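PDB 6MTZ: HepC.19480.a.B1 from Helicobacter pylori, which is of unknown function but probably belongs to the DHH/DHHA1 phosphoesterase family, whose members hydrolyse phosphodiester or related phosphate bonds with the help of metal ions. Local coordinates for residues Ser70-Leu74 against Leu100-Ser106; Ser243-Thr247 against Val277-Phe282; Phe289-Ile293 against Leu303-Cys309. All coordinates share one frame; numbering follows the deposited sequence.

In the fold
Contact 1 lies in the five-stranded parallel sheet of the N-terminal part, at the DHH sequence that suggests the family and where relatives keep their metal site. Contacts 2 and 3 sit on the other side of the chain's centre, with centres about 37 and 44 Å from that of contact 1 and no touch to it. They adjoin each other, centre to centre about 13 Å: helix 276-285, half of contact 2, leads into strand 291-295 of contact 3, and its Ala279 CB lies 3.6 Å from Tyr292 CB. In DHH relatives the active site lies in the cleft between two such domains; contact 1 is at the DHH motif, while contacts 2 and 3 are packing within the C-terminal part.

Contact 1 of 3, residues Ser70-Leu74 against Leu100-Ser106; sequences SDLNL and LLDHHIS. With EDO (1,2-ethanediol), chain E.
Ser70 pairs with Leu101 as a parallel bridge, CA to CA 4.8 Å, and just past it Asp71 N donates to Leu101 O (3.0 Å, N-H...O 156°) as strand 64-70 ends and its chain turns off. Leu101 O also accepts a hydrogen bond from water 1, which accepts from Leu72 N. Asp71 swings its carboxylate over to the histidines: OD1 lies 3.4 Å from His104 CE1, near the plane of that ring, and 3.5 Å from His103 NE2. Asp102 points at the loop, and its OD1 sits 3.4 Å from Asp71 CA. With CG of Asp102 anti to the backbone N (chi1 -177°), OD1 accepts from His104 ND1 at 2.8 Å through its syn lone pair, in the ring plane, while OD2 accepts from His104 N as an Asx turn. The ND1 bond fixes the turn of the imidazole; the backbone bond to OD2 helps hold the carboxylate in place. Farther along the loop, Leu74 CD1 meets Leu100 CD1 at 3.6 Å. Asp71 OD1 and Asp102 OD1 are 3.9 Å apart, and Asp18 and Asp20 bring more carboxylates close to Asp71; such a cluster of acids and histidines is consistent with the metal site of DHH phosphoesterases.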
ATOM      1  N   SER A  70     -13.349  -4.789   1.503  1.00 27.85           N
ATOM      2  CA  SER A  70     -13.600  -5.252   0.146  1.00 28.15           C
ATOM      3  C   SER A  70     -12.442  -6.108  -0.336  1.00 32.12           C
ATOM      4  O   SER A  70     -11.279  -5.801  -0.054  1.00 30.51           O
ATOM      5  CB  SER A  70     -13.795  -4.074  -0.831  1.00 23.30           C
ATOM      6  OG  SER A  70     -12.718  -3.159  -0.716  1.00 24.91           O
ATOM      7  N   ASP A  71     -12.777  -7.191  -1.051  1.00 23.57           N
ATOM      8  CA  ASP A  71     -11.825  -8.025  -1.778  1.00 34.31           C
ATOM      9  C   ASP A  71     -10.906  -8.808  -0.849  1.00 34.67           C
ATOM     10  O   ASP A  71      -9.788  -9.183  -1.230  1.00 30.27           O
ATOM     11  CB  ASP A  71     -10.993  -7.188  -2.759  1.00 23.45           C
ATOM     12  CG  ASP A  71     -10.381  -8.024  -3.863  1.00 34.78           C
ATOM     13  OD1 ASP A  71     -10.979  -9.080  -4.216  1.00 26.10           O
ATOM     14  OD2 ASP A  71      -9.298  -7.631  -4.362  1.00 31.07           O
ATOM     15  N   LEU A  72     -11.347  -9.039   0.375  1.00 26.85           N
ATOM     16  CA  LEU A  72     -10.595  -9.822   1.341  1.00 33.87           C
ATOM     17  C   LEU A  72     -11.555 -10.797   1.995  1.00 28.60           C
ATOM     18  O   LEU A  72     -12.723 -10.462   2.225  1.00 34.25           O
ATOM     19  CB  LEU A  72      -9.957  -8.925   2.396  1.00 25.43           C
ATOM     20  CG  LEU A  72      -8.919  -7.908   1.920  1.00 27.92           C
ATOM     21  CD1 LEU A  72      -8.856  -6.756   2.903  1.00 27.86           C
ATOM     22  CD2 LEU A  72      -7.538  -8.545   1.778  1.00 30.99           C
ATOM     23  N   ASN A  73     -11.090 -12.002   2.283  1.00 33.30           N
ATOM     24  CA  ASN A  73     -11.893 -12.890   3.104  1.00 35.06           C
ATOM     25  C   ASN A  73     -11.258 -12.983   4.477  1.00 40.18           C
ATOM     26  O   ASN A  73     -10.031 -12.949   4.608  1.00 44.28           O
ATOM     27  CB  ASN A  73     -12.081 -14.273   2.473  1.00 45.69           C
ATOM     28  CG  ASN A  73     -10.817 -15.056   2.364  1.00 56.28           C
ATOM     29  OD1 ASN A  73      -9.805 -14.559   1.875  1.00 51.76           O
ATOM     30  ND2 ASN A  73     -10.872 -16.317   2.791  1.00 54.02           N
ATOM     31  N   LEU A  74     -12.100 -13.026   5.500  1.00 47.57           N
ATOM     32  CA  LEU A  74     -11.658 -13.137   6.878  1.00 41.44           C
ATOM     33  C   LEU A  74     -11.862 -14.570   7.337  1.00 48.81           C
ATOM     34  O   LEU A  74     -12.800 -15.248   6.902  1.00 48.04           O
ATOM     35  CB  LEU A  74     -12.432 -12.168   7.782  1.00 35.04           C
ATOM     36  CG  LEU A  74     -12.524 -10.696   7.338  1.00 32.67           C
ATOM     37  CD1 LEU A  74     -13.431  -9.891   8.272  1.00 35.51           C
ATOM     38  CD2 LEU A  74     -11.147 -10.066   7.275  1.00 41.54           C
ATOM     39  N   LEU A 100     -18.846  -5.949   4.688  1.00 27.51           N
ATOM     40  CA  LEU A 100     -17.792  -6.649   3.964  1.00 34.73           C
ATOM     41  C   LEU A 100     -18.352  -7.108   2.626  1.00 31.72           C
ATOM     42  O   LEU A 100     -19.430  -7.709   2.576  1.00 28.04           O
ATOM     43  CB  LEU A 100     -17.247  -7.843   4.763  1.00 39.21           C
ATOM     44  CG  LEU A 100     -16.007  -8.536   4.151  1.00 37.22           C
ATOM     45  CD1 LEU A 100     -14.995  -8.969   5.203  1.00 33.74           C
ATOM     46  CD2 LEU A 100     -16.369  -9.735   3.263  1.00 31.58           C
ATOM     47  N   LEU A 101     -17.616  -6.818   1.552  1.00 30.57           N
ATOM     48  CA  LEU A 101     -17.984  -7.178   0.186  1.00 33.23           C
ATOM     49  C   LEU A 101     -16.845  -7.976  -0.425  1.00 33.73           C
ATOM     50  O   LEU A 101     -15.717  -7.483  -0.479  1.00 32.84           O
ATOM     51  CB  LEU A 101     -18.246  -5.930  -0.660  1.00 26.80           C
ATOM     52  CG  LEU A 101     -19.283  -4.984  -0.066  1.00 38.80           C
ATOM     53  CD1 LEU A 101     -19.299  -3.670  -0.823  1.00 36.48           C
ATOM     54  CD2 LEU A 101     -20.683  -5.637  -0.034  1.00 35.31           C
ATOM     55  N   ASP A 102     -17.131  -9.187  -0.906  1.00 30.36           N
ATOM     56  CA  ASP A 102     -16.064 -10.024  -1.447  1.00 41.72           C
ATOM     57  C   ASP A 102     -16.652 -11.081  -2.374  1.00 41.03           C
ATOM     58  O   ASP A 102     -17.862 -11.326  -2.389  1.00 35.36           O
ATOM     59  CB  ASP A 102     -15.237 -10.685  -0.333  1.00 47.94           C
ATOM     60  CG  ASP A 102     -14.077 -11.510  -0.885  1.00 45.12           C
ATOM     61  OD1 ASP A 102     -13.386 -10.994  -1.785  1.00 34.54           O
ATOM     62  OD2 ASP A 102     -13.883 -12.671  -0.463  1.00 37.90           O
ATOM     63  N   HIS A 103     -15.758 -11.729  -3.134  1.00 37.14           N
ATOM     64  CA  HIS A 103     -16.144 -12.703  -4.145  1.00 40.90           C
ATOM     65  C   HIS A 103     -15.354 -14.012  -4.078  1.00 37.16           C
ATOM     66  O   HIS A 103     -15.426 -14.804  -5.023  1.00 35.94           O
ATOM     67  CB  HIS A 103     -16.001 -12.077  -5.538  1.00 39.67           C
ATOM     68  CG  HIS A 103     -14.583 -11.913  -5.993  1.00 45.20           C
ATOM     69  ND1 HIS A 103     -13.869 -12.929  -6.592  1.00 50.12           N
ATOM     70  CD2 HIS A 103     -13.753 -10.845  -5.953  1.00 43.29           C
ATOM     71  CE1 HIS A 103     -12.656 -12.496  -6.888  1.00 45.88           C
ATOM     72  NE2 HIS A 103     -12.562 -11.234  -6.515  1.00 42.39           N
ATOM     73  N   HIS A 104     -14.624 -14.273  -2.992  1.00 43.00           N
ATOM     74  CA  HIS A 104     -13.744 -15.437  -2.882  1.00 32.36           C
ATOM     75  C   HIS A 104     -14.483 -16.590  -2.206  1.00 44.37           C
ATOM     76  O   HIS A 104     -14.880 -16.479  -1.041  1.00 41.00           O
ATOM     77  CB  HIS A 104     -12.476 -15.089  -2.090  1.00 34.42           C
ATOM     78  CG  HIS A 104     -11.504 -14.217  -2.827  1.00 42.99           C
ATOM     79  ND1 HIS A 104     -11.572 -12.840  -2.811  1.00 42.46           N
ATOM     80  CD2 HIS A 104     -10.420 -14.529  -3.578  1.00 43.49           C
ATOM     81  CE1 HIS A 104     -10.584 -12.342  -3.534  1.00 35.58           C
ATOM     82  NE2 HIS A 104      -9.868 -13.344  -4.008  1.00 37.90           N
ATOM     83  N   ILE A 105     -14.623 -17.710  -2.920  1.00 45.60           N
ATOM     84  CA  ILE A 105     -15.372 -18.854  -2.409  1.00 51.33           C
ATOM     85  C   ILE A 105     -14.758 -19.428  -1.132  1.00 58.76           C
ATOM     86  O   ILE A 105     -15.444 -20.136  -0.388  1.00 62.71           O
ATOM     87  CB  ILE A 105     -15.497 -19.944  -3.500  1.00 52.36           C
ATOM     88  CG1 ILE A 105     -16.586 -20.950  -3.144  1.00 52.61           C
ATOM     89  CG2 ILE A 105     -14.184 -20.688  -3.671  1.00 55.38           C
ATOM     90  CD1 ILE A 105     -17.949 -20.326  -2.914  1.00 68.45           C
ATOM     91  N   SER A 106     -13.487 -19.125  -0.842  1.00 57.34           N
ATOM     92  CA  SER A 106     -12.879 -19.601   0.399  1.00 54.36           C
ATOM     93  C   SER A 106     -13.618 -19.107   1.640  1.00 64.14           C
ATOM     94  O   SER A 106     -13.503 -19.726   2.705  1.00 60.26           O
ATOM     95  CB  SER A 106     -11.416 -19.174   0.472  1.00 50.33           C
ATOM     96  OG  SER A 106     -11.287 -17.762   0.324  1.00 55.17           O
TER
HETATM   97  C1  EDO E 603     -11.636 -18.170  -4.710  1.00 52.00           C
HETATM   98  O1  EDO E 603     -11.377 -17.566  -5.982  1.00 59.81           O
HETATM   99  C2  EDO E 603     -10.379 -18.074  -3.856  1.00 41.52           C
HETATM  100  O2  EDO E 603     -10.768 -18.171  -2.485  1.00 38.55           O
HETATM  101  O   HOH W   1     -13.719  -8.288   1.737  1.00 39.60           O

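Contact 2 of 3, residues Ser243-Thr247 against Val277-Phe282; sequences SNAQT and VLANLF
Thr247 and Leu278 are brought together by their first torsions: chi1 of 59° at Thr247 places CG2 anti to its carbonyl carbon, out on the side facing helix 276-285, while at Leu278 chi1 of 177° swings CG away from its own backbone N and sends CD1 across the gap. The two side chains run antiparallel alongside one another, and CG2 of Thr247 meets CD1 of Leu278 at 3.6 Å. The same methyl of Leu278 also reaches Gln246 CB, at 3.7 Å, so it lodges between two residues of one helical turn.

Leu281 works on another flank. Its CD2 lies over Thr247 OG1 at 3.6 Å and against Asn244 ND2 at 3.3 Å, crossing both side chains at about a right angle. No hydrogen bond joins the two segments; one turn on, Gln285 of helix 276-285 makes a weak one with Thr247 OG1. That hydroxyl otherwise faces the carbonyls of Ser243 and Asn244, and Ser243 OG is bonded back to Asp239 O. With partners mainly on their own helix, the hydroxyl oxygens can lie against the methyls of Leu281 and Val277, whose CG1 is 3.4 Å from Ser243 OG.

The segment axes pass 9.2 Å apart and cross at -56°. Beyond them, Leu278 and Ala279 rest on Tyr292 of strand 291-295, and the Phe282 ring meets Phe289 edge-to-face. Helix 276-285 therefore packs on the mixed sheet with one side and on helix 238-251 with another. It links the adjacent, parallel strands 264-270 and 291-295, which makes it the helix of a beta-alpha-beta crossover, in a C-terminal domain that is probably of the DHHA1 type.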
ATOM      1  N   SER A 243      13.845   7.098  -7.011  1.00 20.50           N
ATOM      2  CA  SER A 243      14.648   7.296  -5.802  1.00 22.27           C
ATOM      3  C   SER A 243      14.497   8.716  -5.277  1.00 30.06           C
ATOM      4  O   SER A 243      14.425   8.920  -4.065  1.00 34.37           O
ATOM      5  CB  SER A 243      16.121   6.954  -6.063  1.00 34.06           C
ATOM      6  OG  SER A 243      16.560   7.444  -7.318  1.00 50.89           O
ATOM      7  N   ASN A 244      14.358   9.697  -6.170  1.00 33.64           N
ATOM      8  CA  ASN A 244      14.135  11.068  -5.722  1.00 35.18           C
ATOM      9  C   ASN A 244      12.788  11.227  -5.034  1.00 29.75           C
ATOM     10  O   ASN A 244      12.697  11.869  -3.982  1.00 28.73           O
ATOM     11  CB  ASN A 244      14.256  12.037  -6.887  1.00 53.09           C
ATOM     12  CG  ASN A 244      15.306  13.073  -6.632  1.00 72.71           C
ATOM     13  OD1 ASN A 244      15.083  14.021  -5.873  1.00 80.53           O
ATOM     14  ND2 ASN A 244      16.479  12.884  -7.225  1.00 75.69           N
ATOM     15  N   ALA A 245      11.725  10.674  -5.625  1.00 21.05           N
ATOM     16  CA  ALA A 245      10.421  10.738  -4.979  1.00 26.62           C
ATOM     17  C   ALA A 245      10.463  10.088  -3.594  1.00 35.38           C
ATOM     18  O   ALA A 245       9.902  10.625  -2.632  1.00 36.65           O
ATOM     19  CB  ALA A 245       9.363  10.077  -5.869  1.00 22.59           C
ATOM     20  N   GLN A 246      11.159   8.953  -3.461  1.00 30.67           N
ATOM     21  CA  GLN A 246      11.192   8.256  -2.177  1.00 27.19           C
ATOM     22  C   GLN A 246      12.034   9.004  -1.150  1.00 27.45           C
ATOM     23  O   GLN A 246      11.602   9.183  -0.003  1.00 27.60           O
ATOM     24  CB  GLN A 246      11.686   6.825  -2.376  1.00 26.99           C
ATOM     25  CG  GLN A 246      10.630   5.997  -3.106  1.00 26.18           C
ATOM     26  CD  GLN A 246      10.995   4.540  -3.269  1.00 30.79           C
ATOM     27  OE1 GLN A 246      10.362   3.648  -2.679  1.00 29.74           O
ATOM     28  NE2 GLN A 246      12.001   4.280  -4.099  1.00 26.45           N
ATOM     29  N   THR A 247      13.236   9.455  -1.534  1.00 26.29           N
ATOM     30  CA  THR A 247      14.079  10.182  -0.583  1.00 32.68           C
ATOM     31  C   THR A 247      13.367  11.419  -0.037  1.00 40.41           C
ATOM     32  O   THR A 247      13.482  11.730   1.158  1.00 37.95           O
ATOM     33  CB  THR A 247      15.418  10.578  -1.219  1.00 36.97           C
ATOM     34  OG1 THR A 247      15.191  11.395  -2.371  1.00 44.68           O
ATOM     35  CG2 THR A 247      16.209   9.345  -1.629  1.00 34.75           C
ATOM     36  N   VAL A 277      20.919   3.112  -5.097  1.00 39.77           N
ATOM     37  CA  VAL A 277      20.566   4.442  -5.592  1.00 51.57           C
ATOM     38  C   VAL A 277      19.878   5.249  -4.497  1.00 49.12           C
ATOM     39  O   VAL A 277      20.200   6.420  -4.264  1.00 40.51           O
ATOM     40  CB  VAL A 277      19.683   4.337  -6.847  1.00 52.08           C
ATOM     41  CG1 VAL A 277      19.505   5.734  -7.501  1.00 45.51           C
ATOM     42  CG2 VAL A 277      20.265   3.321  -7.832  1.00 48.65           C
ATOM     43  N   LEU A 278      18.934   4.617  -3.795  1.00 43.56           N
ATOM     44  CA  LEU A 278      18.156   5.320  -2.781  1.00 42.30           C
ATOM     45  C   LEU A 278      19.053   5.876  -1.683  1.00 35.07           C
ATOM     46  O   LEU A 278      18.988   7.065  -1.348  1.00 37.40           O
ATOM     47  CB  LEU A 278      17.113   4.372  -2.180  1.00 42.18           C
ATOM     48  CG  LEU A 278      16.299   5.008  -1.056  1.00 36.50           C
ATOM     49  CD1 LEU A 278      15.239   5.916  -1.657  1.00 44.42           C
ATOM     50  CD2 LEU A 278      15.681   3.965  -0.166  1.00 56.08           C
ATOM     51  N   ALA A 279      19.880   5.013  -1.089  1.00 36.05           N
ATOM     52  CA  ALA A 279      20.694   5.422   0.047  1.00 37.53           C
ATOM     53  C   ALA A 279      21.754   6.433  -0.372  1.00 38.33           C
ATOM     54  O   ALA A 279      22.020   7.394   0.357  1.00 38.39           O
ATOM     55  CB  ALA A 279      21.338   4.197   0.697  1.00 33.94           C
ATOM     56  N   ASN A 280      22.360   6.243  -1.546  1.00 38.29           N
ATOM     57  CA  ASN A 280      23.335   7.215  -2.024  1.00 41.94           C
ATOM     58  C   ASN A 280      22.711   8.602  -2.124  1.00 48.32           C
ATOM     59  O   ASN A 280      23.306   9.592  -1.686  1.00 46.80           O
ATOM     60  CB  ASN A 280      23.905   6.778  -3.375  1.00 49.95           C
ATOM     61  CG  ASN A 280      25.111   7.617  -3.802  1.00 60.56           C
ATOM     62  OD1 ASN A 280      26.225   7.389  -3.336  1.00 63.02           O
ATOM     63  ND2 ASN A 280      24.891   8.589  -4.688  1.00 55.66           N
ATOM     64  N   LEU A 281      21.495   8.689  -2.667  1.00 45.30           N
ATOM     65  CA  LEU A 281      20.817   9.979  -2.775  1.00 43.43           C
ATOM     66  C   LEU A 281      20.405  10.513  -1.405  1.00 55.37           C
ATOM     67  O   LEU A 281      20.540  11.712  -1.141  1.00 43.88           O
ATOM     68  CB  LEU A 281      19.600   9.851  -3.688  1.00 43.63           C
ATOM     69  CG  LEU A 281      18.812  11.119  -3.968  1.00 45.62           C
ATOM     70  CD1 LEU A 281      19.733  12.207  -4.571  1.00 49.32           C
ATOM     71  CD2 LEU A 281      17.674  10.781  -4.913  1.00 46.82           C
ATOM     72  N   PHE A 282      19.898   9.648  -0.518  1.00 53.88           N
ATOM     73  CA  PHE A 282      19.502  10.126   0.804  1.00 45.09           C
ATOM     74  C   PHE A 282      20.697  10.693   1.552  1.00 45.74           C
ATOM     75  O   PHE A 282      20.614  11.758   2.176  1.00 46.63           O
ATOM     76  CB  PHE A 282      18.867   9.014   1.649  1.00 35.36           C
ATOM     77  CG  PHE A 282      18.427   9.503   3.007  1.00 40.10           C
ATOM     78  CD1 PHE A 282      19.296   9.496   4.083  1.00 41.60           C
ATOM     79  CD2 PHE A 282      17.161  10.047   3.182  1.00 44.74           C
ATOM     80  CE1 PHE A 282      18.896   9.985   5.316  1.00 43.30           C
ATOM     81  CE2 PHE A 282      16.760  10.542   4.407  1.00 39.69           C
ATOM     82  CZ  PHE A 282      17.628  10.518   5.471  1.00 35.14           C
TER

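Contact 3 of 3, residues Phe289-Ile293 against Leu303-Cys309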
ATOM      1  N   PHE A 289      23.602  12.280   8.231  1.00 49.79           N
ATOM      2  CA  PHE A 289      23.551  10.843   8.453  1.00 48.88           C
ATOM      3  C   PHE A 289      24.833  10.188   7.953  1.00 46.30           C
ATOM      4  O   PHE A 289      25.391  10.587   6.926  1.00 45.23           O
ATOM      5  CB  PHE A 289      22.331  10.235   7.759  1.00 40.30           C
ATOM      6  CG  PHE A 289      21.037  10.497   8.483  1.00 47.42           C
ATOM      7  CD1 PHE A 289      20.342  11.678   8.280  1.00 49.75           C
ATOM      8  CD2 PHE A 289      20.529   9.568   9.387  1.00 39.62           C
ATOM      9  CE1 PHE A 289      19.156  11.924   8.950  1.00 46.38           C
ATOM     10  CE2 PHE A 289      19.349   9.804  10.055  1.00 35.73           C
ATOM     11  CZ  PHE A 289      18.658  10.981   9.836  1.00 44.96           C
ATOM     12  N   ASP A 290      25.301   9.195   8.704  1.00 39.36           N
ATOM     13  CA  ASP A 290      26.508   8.448   8.376  1.00 39.80           C
ATOM     14  C   ASP A 290      26.247   7.152   7.633  1.00 44.72           C
ATOM     15  O   ASP A 290      27.114   6.709   6.873  1.00 40.32           O
ATOM     16  CB  ASP A 290      27.275   8.123   9.649  1.00 40.69           C
ATOM     17  CG  ASP A 290      27.584   9.354  10.433  1.00 53.13           C
ATOM     18  OD1 ASP A 290      28.292  10.219   9.877  1.00 51.88           O
ATOM     19  OD2 ASP A 290      27.078   9.480  11.566  1.00 43.10           O
ATOM     20  N   PHE A 291      25.098   6.512   7.846  1.00 37.10           N
ATOM     21  CA  PHE A 291      24.816   5.292   7.112  1.00 34.20           C
ATOM     22  C   PHE A 291      23.324   5.155   6.911  1.00 32.42           C
ATOM     23  O   PHE A 291      22.511   5.858   7.518  1.00 39.66           O
ATOM     24  CB  PHE A 291      25.393   4.056   7.812  1.00 33.93           C
ATOM     25  CG  PHE A 291      24.792   3.774   9.153  1.00 38.58           C
ATOM     26  CD1 PHE A 291      25.217   4.470  10.280  1.00 36.02           C
ATOM     27  CD2 PHE A 291      23.813   2.793   9.294  1.00 33.90           C
ATOM     28  CE1 PHE A 291      24.673   4.202  11.535  1.00 37.61           C
ATOM     29  CE2 PHE A 291      23.251   2.515  10.539  1.00 38.36           C
ATOM     30  CZ  PHE A 291      23.680   3.220  11.665  1.00 40.64           C
ATOM     31  N   TYR A 292      22.980   4.237   6.026  1.00 39.94           N
ATOM     32  CA  TYR A 292      21.610   3.896   5.720  1.00 34.42           C
ATOM     33  C   TYR A 292      21.471   2.403   5.952  1.00 38.37           C
ATOM     34  O   TYR A 292      22.380   1.635   5.625  1.00 33.74           O
ATOM     35  CB  TYR A 292      21.264   4.285   4.268  1.00 32.81           C
ATOM     36  CG  TYR A 292      19.797   4.181   3.938  1.00 31.44           C
ATOM     37  CD1 TYR A 292      19.215   2.951   3.679  1.00 38.36           C
ATOM     38  CD2 TYR A 292      18.991   5.312   3.890  1.00 33.35           C
ATOM     39  CE1 TYR A 292      17.872   2.843   3.388  1.00 36.94           C
ATOM     40  CE2 TYR A 292      17.646   5.215   3.603  1.00 34.08           C
ATOM     41  CZ  TYR A 292      17.094   3.972   3.351  1.00 35.79           C
ATOM     42  OH  TYR A 292      15.760   3.846   3.065  1.00 28.88           O
ATOM     43  N   ILE A 293      20.356   1.993   6.555  1.00 30.61           N
ATOM     44  CA  ILE A 293      20.140   0.584   6.849  1.00 26.79           C
ATOM     45  C   ILE A 293      18.692   0.240   6.521  1.00 35.36           C
ATOM     46  O   ILE A 293      17.768   0.947   6.935  1.00 33.89           O
ATOM     47  CB  ILE A 293      20.503   0.250   8.310  1.00 28.73           C
ATOM     48  CG1 ILE A 293      20.214  -1.219   8.627  1.00 35.85           C
ATOM     49  CG2 ILE A 293      19.788   1.187   9.301  1.00 27.19           C
ATOM     50  CD1 ILE A 293      20.747  -1.661   9.983  1.00 32.32           C
ATOM     51  N   LEU A 303      23.217  -2.438   4.144  1.00 30.17           N
ATOM     52  CA  LEU A 303      23.806  -1.217   4.674  1.00 39.89           C
ATOM     53  C   LEU A 303      24.564  -0.495   3.572  1.00 42.40           C
ATOM     54  O   LEU A 303      25.189  -1.123   2.716  1.00 44.80           O
ATOM     55  CB  LEU A 303      24.741  -1.504   5.862  1.00 52.18           C
ATOM     56  CG  LEU A 303      24.066  -1.883   7.190  1.00 57.00           C
ATOM     57  CD1 LEU A 303      24.600  -3.209   7.673  1.00 63.84           C
ATOM     58  CD2 LEU A 303      24.266  -0.807   8.265  1.00 58.55           C
ATOM     59  N   ARG A 304      24.469   0.829   3.581  1.00 32.23           N
ATOM     60  CA  ARG A 304      25.211   1.673   2.659  1.00 34.19           C
ATOM     61  C   ARG A 304      25.772   2.835   3.453  1.00 39.24           C
ATOM     62  O   ARG A 304      25.201   3.238   4.476  1.00 34.59           O
ATOM     63  CB  ARG A 304      24.336   2.210   1.512  1.00 34.10           C
ATOM     64  CG  ARG A 304      23.746   1.149   0.604  1.00 33.79           C
ATOM     65  CD  ARG A 304      24.802   0.506  -0.293  1.00 35.94           C
ATOM     66  NE  ARG A 304      24.178  -0.452  -1.199  1.00 48.63           N
ATOM     67  CZ  ARG A 304      23.726  -1.650  -0.826  1.00 48.95           C
ATOM     68  NH1 ARG A 304      23.838  -2.058   0.434  1.00 41.82           N
ATOM     69  NH2 ARG A 304      23.156  -2.445  -1.719  1.00 49.98           N
ATOM     70  N   ALA A 305      26.895   3.368   2.976  1.00 41.95           N
ATOM     71  CA  ALA A 305      27.491   4.569   3.542  1.00 41.83           C
ATOM     72  C   ALA A 305      28.069   5.432   2.425  1.00 43.03           C
ATOM     73  O   ALA A 305      28.092   5.049   1.251  1.00 43.40           O
ATOM     74  CB  ALA A 305      28.567   4.225   4.575  1.00 44.50           C
ATOM     75  N   ASN A 306      28.533   6.620   2.803  1.00 52.96           N
ATOM     76  CA  ASN A 306      29.113   7.567   1.860  1.00 54.74           C
ATOM     77  C   ASN A 306      30.498   7.997   2.332  1.00 64.73           C
ATOM     78  O   ASN A 306      30.904   9.145   2.135  1.00 69.56           O
ATOM     79  CB  ASN A 306      28.193   8.775   1.666  1.00 49.21           C
ATOM     80  CG  ASN A 306      28.534   9.587   0.425  1.00 67.21           C
ATOM     81  OD1 ASN A 306      29.293   9.143  -0.437  1.00 74.68           O
ATOM     82  ND2 ASN A 306      27.974  10.790   0.335  1.00 65.30           N
ATOM     83  N   GLY A 307      31.225   7.084   2.974  1.00 64.76           N
ATOM     84  CA  GLY A 307      32.571   7.337   3.430  1.00 65.17           C
ATOM     85  C   GLY A 307      32.698   7.663   4.902  1.00 63.67           C
ATOM     86  O   GLY A 307      33.821   7.658   5.420  1.00 68.09           O
ATOM     87  N   ASN A 308      31.590   7.928   5.594  1.00 54.11           N
ATOM     88  CA  ASN A 308      31.632   8.365   6.983  1.00 54.12           C
ATOM     89  C   ASN A 308      31.239   7.273   7.969  1.00 54.80           C
ATOM     90  O   ASN A 308      31.024   7.569   9.151  1.00 49.74           O
ATOM     91  CB  ASN A 308      30.736   9.588   7.179  1.00 57.23           C
ATOM     92  CG  ASN A 308      31.449  10.886   6.857  1.00 75.93           C
ATOM     93  OD1 ASN A 308      32.488  10.887   6.194  1.00 66.97           O
ATOM     94  ND2 ASN A 308      30.898  11.999   7.332  1.00 89.07           N
ATOM     95  N   CYS A 309      31.135   6.026   7.518  1.00 50.22           N
ATOM     96  CA  CYS A 309      30.857   4.915   8.422  1.00 52.81           C
ATOM     97  C   CYS A 309      31.225   3.616   7.730  1.00 53.35           C
ATOM     98  O   CYS A 309      30.668   3.299   6.676  1.00 45.71           O
ATOM     99  CB  CYS A 309      29.398   4.884   8.835  1.00 53.91           C
ATOM    100  SG  CYS A 309      28.987   3.364   9.733  1.00 50.19           S
TER
HETATM  101  O   HOH W   2      28.613   7.962   5.026  1.00 38.33           O
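Phe291 and Leu303 stand alongside, both directed to the same face of the sheet, and Leu303 CD2 meets Phe291 CD2 at 3.8 Å. The same methyl touches Ile293 CB at 3.9 Å, so one leucine branch fills the groove between two residues of the facing strand. From the loop after strand 300-305, Cys309 approaches Phe291 obliquely, near CD1 and CB: SG sits 4.8 Å from the ring centroid, 46° off the normal, a sulfur-aromatic contact. The chi1 of 171° at Cys309 holds SG anti to the backbone N and aims it at the ring. Val311 of helix 311-318 also packs on Phe291 and Leu303.

Tyr292 and Arg304 take the other face, against helix 276-285. Their backbones form a hydrogen-bonded pair, Tyr292 N to Arg304 O 2.9 Å and Arg304 N to Tyr292 O 3.0 Å, but the side chains diverge: the tyrosine hydroxyl bonds Ser269, while the arginine folds back so that NH1 reaches Leu303 O, and NE bonds Ser276. At the open end, water 2 joins Asp290 O to the backbone N atoms of Asn306 and Asn308. This is an antiparallel beta hairpin, strands 291-295 and 300-305, at the middle of the mixed C-terminal sheet.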